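Local coordinates for protein glycerate 2-kinase (Pyrococcus horikoshii, PDB 1X3L) that phosphorylates D-glycerate to 2-phosphoglycerate, using ATP or several other phosphate donors together with magnesium, at residues A[168-172]-A[215-220]. Residues are numbered along the deposited sequence.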
ATOM      1  N   THR A 168     -11.578 -13.567   7.814  1.00 44.92           N
ATOM      2  CA  THR A 168     -12.461 -13.778   8.954  1.00 44.82           C
ATOM      3  C   THR A 168     -12.004 -14.988   9.756  1.00 43.50           C
ATOM      4  O   THR A 168     -11.922 -14.938  10.986  1.00 42.20           O
ATOM      5  CB  THR A 168     -13.908 -14.005   8.498  1.00 44.07           C
ATOM      6  OG1 THR A 168     -14.421 -12.791   7.939  1.00 46.09           O
ATOM      7  CG2 THR A 168     -14.781 -14.437   9.671  1.00 44.22           C
ATOM      8  N   VAL A 169     -11.708 -16.075   9.052  1.00 41.65           N
ATOM      9  CA  VAL A 169     -11.254 -17.285   9.708  1.00 40.77           C
ATOM     10  C   VAL A 169      -9.882 -17.055  10.331  1.00 40.16           C
ATOM     11  O   VAL A 169      -9.680 -17.366  11.500  1.00 38.37           O
ATOM     12  CB  VAL A 169     -11.182 -18.473   8.720  1.00 40.80           C
ATOM     13  CG1 VAL A 169     -10.619 -19.700   9.420  1.00 40.36           C
ATOM     14  CG2 VAL A 169     -12.569 -18.781   8.176  1.00 41.39           C
ATOM     15  N   ARG A 170      -8.949 -16.491   9.564  1.00 39.72           N
ATOM     16  CA  ARG A 170      -7.599 -16.245  10.072  1.00 39.60           C
ATOM     17  C   ARG A 170      -7.582 -15.298  11.271  1.00 39.19           C
ATOM     18  O   ARG A 170      -6.823 -15.506  12.225  1.00 37.65           O
ATOM     19  CB  ARG A 170      -6.685 -15.698   8.965  1.00 43.27           C
ATOM     20  CG  ARG A 170      -6.401 -16.692   7.832  1.00 48.11           C
ATOM     21  CD  ARG A 170      -5.317 -16.199   6.857  1.00 50.43           C
ATOM     22  NE  ARG A 170      -5.635 -14.894   6.276  1.00 53.23           N
ATOM     23  CZ  ARG A 170      -5.283 -13.727   6.809  1.00 53.84           C
ATOM     24  NH1 ARG A 170      -4.587 -13.687   7.939  1.00 53.12           N
ATOM     25  NH2 ARG A 170      -5.642 -12.593   6.220  1.00 53.49           N
ATOM     26  N   LYS A 171      -8.416 -14.263  11.232  1.00 36.88           N
ATOM     27  CA  LYS A 171      -8.476 -13.319  12.342  1.00 36.82           C
ATOM     28  C   LYS A 171      -8.945 -13.997  13.630  1.00 36.68           C
ATOM     29  O   LYS A 171      -8.572 -13.576  14.729  1.00 35.52           O
ATOM     30  CB  LYS A 171      -9.408 -12.147  12.011  1.00 36.72           C
ATOM     31  CG  LYS A 171      -8.836 -11.172  10.982  1.00 38.58           C
ATOM     32  CD  LYS A 171      -9.771  -9.992  10.727  1.00 38.30           C
ATOM     33  CE  LYS A 171      -9.131  -9.012   9.748  1.00 42.42           C
ATOM     34  NZ  LYS A 171      -9.883  -7.734   9.643  1.00 42.57           N
ATOM     35  N   HIS A 172      -9.751 -15.048  13.499  1.00 35.25           N
ATOM     36  CA  HIS A 172     -10.261 -15.749  14.675  1.00 35.60           C
ATOM     37  C   HIS A 172      -9.413 -16.906  15.201  1.00 36.05           C
ATOM     38  O   HIS A 172      -9.867 -17.668  16.052  1.00 36.93           O
ATOM     39  CB  HIS A 172     -11.699 -16.219  14.434  1.00 33.90           C
ATOM     40  CG  HIS A 172     -12.700 -15.105  14.464  1.00 35.21           C
ATOM     41  ND1 HIS A 172     -12.913 -14.265  13.390  1.00 33.94           N
ATOM     42  CD2 HIS A 172     -13.484 -14.638  15.465  1.00 34.99           C
ATOM     43  CE1 HIS A 172     -13.781 -13.329  13.731  1.00 33.30           C
ATOM     44  NE2 HIS A 172     -14.142 -13.531  14.984  1.00 34.70           N
ATOM     45  N   THR A 215     -16.519  -9.349  12.118  1.00 38.10           N
ATOM     46  CA  THR A 215     -16.806 -10.775  11.981  1.00 39.37           C
ATOM     47  C   THR A 215     -16.734 -11.485  13.337  1.00 39.57           C
ATOM     48  O   THR A 215     -16.093 -11.003  14.276  1.00 38.81           O
ATOM     49  CB  THR A 215     -15.848 -11.463  10.985  1.00 38.57           C
ATOM     50  OG1 THR A 215     -14.516 -11.461  11.510  1.00 39.10           O
ATOM     51  CG2 THR A 215     -15.870 -10.729   9.651  1.00 43.23           C
ATOM     52  N   THR A 216     -17.391 -12.635  13.428  1.00 38.57           N
ATOM     53  CA  THR A 216     -17.444 -13.390  14.671  1.00 39.37           C
ATOM     54  C   THR A 216     -17.002 -14.834  14.508  1.00 40.16           C
ATOM     55  O   THR A 216     -16.714 -15.286  13.399  1.00 39.87           O
ATOM     56  CB  THR A 216     -18.877 -13.413  15.207  1.00 40.13           C
ATOM     57  OG1 THR A 216     -19.721 -14.053  14.243  1.00 39.34           O
ATOM     58  CG2 THR A 216     -19.385 -12.000  15.445  1.00 39.47           C
ATOM     59  N   PHE A 217     -16.956 -15.554  15.627  1.00 40.22           N
ATOM     60  CA  PHE A 217     -16.585 -16.965  15.617  1.00 39.21           C
ATOM     61  C   PHE A 217     -17.648 -17.711  14.820  1.00 39.68           C
ATOM     62  O   PHE A 217     -17.353 -18.664  14.103  1.00 41.21           O
ATOM     63  CB  PHE A 217     -16.530 -17.520  17.045  1.00 35.38           C
ATOM     64  CG  PHE A 217     -15.288 -17.138  17.799  1.00 32.76           C
ATOM     65  CD1 PHE A 217     -14.049 -17.637  17.419  1.00 32.03           C
ATOM     66  CD2 PHE A 217     -15.353 -16.275  18.888  1.00 31.79           C
ATOM     67  CE1 PHE A 217     -12.893 -17.283  18.108  1.00 32.46           C
ATOM     68  CE2 PHE A 217     -14.203 -15.916  19.584  1.00 32.66           C
ATOM     69  CZ  PHE A 217     -12.969 -16.421  19.194  1.00 31.91           C
ATOM     70  N   GLU A 218     -18.889 -17.262  14.949  1.00 41.65           N
ATOM     71  CA  GLU A 218     -19.996 -17.880  14.236  1.00 44.83           C
ATOM     72  C   GLU A 218     -19.797 -17.706  12.730  1.00 44.83           C
ATOM     73  O   GLU A 218     -20.052 -18.628  11.953  1.00 44.84           O
ATOM     74  CB  GLU A 218     -21.312 -17.250  14.687  1.00 48.88           C
ATOM     75  CG  GLU A 218     -22.558 -17.931  14.156  1.00 55.32           C
ATOM     76  CD  GLU A 218     -23.795 -17.548  14.949  1.00 60.53           C
ATOM     77  OE1 GLU A 218     -23.818 -17.822  16.172  1.00 63.98           O
ATOM     78  OE2 GLU A 218     -24.737 -16.975  14.359  1.00 61.65           O
ATOM     79  N   ASP A 219     -19.335 -16.525  12.320  1.00 42.94           N
ATOM     80  CA  ASP A 219     -19.086 -16.272  10.903  1.00 42.10           C
ATOM     81  C   ASP A 219     -17.982 -17.205  10.415  1.00 41.36           C
ATOM     82  O   ASP A 219     -18.061 -17.758   9.319  1.00 41.03           O
ATOM     83  CB  ASP A 219     -18.660 -14.817  10.658  1.00 40.92           C
ATOM     84  CG  ASP A 219     -19.788 -13.829  10.869  1.00 43.71           C
ATOM     85  OD1 ASP A 219     -20.957 -14.192  10.625  1.00 46.73           O
ATOM     86  OD2 ASP A 219     -19.507 -12.677  11.265  1.00 45.24           O
ATOM     87  N   ALA A 220     -16.950 -17.377  11.237  1.00 40.67           N
ATOM     88  CA  ALA A 220     -15.834 -18.247  10.883  1.00 40.47           C
ATOM     89  C   ALA A 220     -16.279 -19.701  10.707  1.00 41.58           C
ATOM     90  O   ALA A 220     -15.844 -20.379   9.776  1.00 41.33           O
ATOM     91  CB  ALA A 220     -14.751 -18.155  11.942  1.00 40.58           C
TER
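A histidine ring, set just beyond the C-terminal end of one helix, lies against the first turn of another: His172 follows helix 163-171, and its imidazole meets the start of helix 217-226. The receiving end is a textbook capping box. Thr216, at the N-cap, accepts from the backbone of Asp219 (Asp219 N to Thr216 OG1, 3.2 Å), while Asp219 returns the favour (Thr216 N to Asp219 OD2, 3.0 Å), so the amides of Thr216 and Asp219 are each bonded by the other residue's side chain. The general lesson is that a side chain can be oriented by its own helix before it packs on a neighbour. Here His172 ND1 donates to Thr168 O at 2.7 Å, one turn back, which holds the ring with its edge toward the face of Phe217. The resulting T-shaped pair has centroids 4.9 Å apart and planes at 69°; Thr216 O covers one face of the imidazole. At the other nitrogen, NE2, a hydrogen bond to Glu251 fastens the ring to a loop outside both helices, and Phe217 also packs on Leu245 of helix 235-246. Beside the aromatic pair, the small Ala220 lets the backbones close to 4.8 Å between Val169 CA and Ala220 CA, with Val169 and Thr168 filling in around it; both also touch Ile223. The contact thus joins two helices of the DUF4147 region by buried packing, away from the substrate-binding lysine inferred by similarity. Near the plane of the imidazole, His172 CE1 comes within 3.0 Å of Thr215 OG1, a hydroxyl hydrogen-bonded to Asp213.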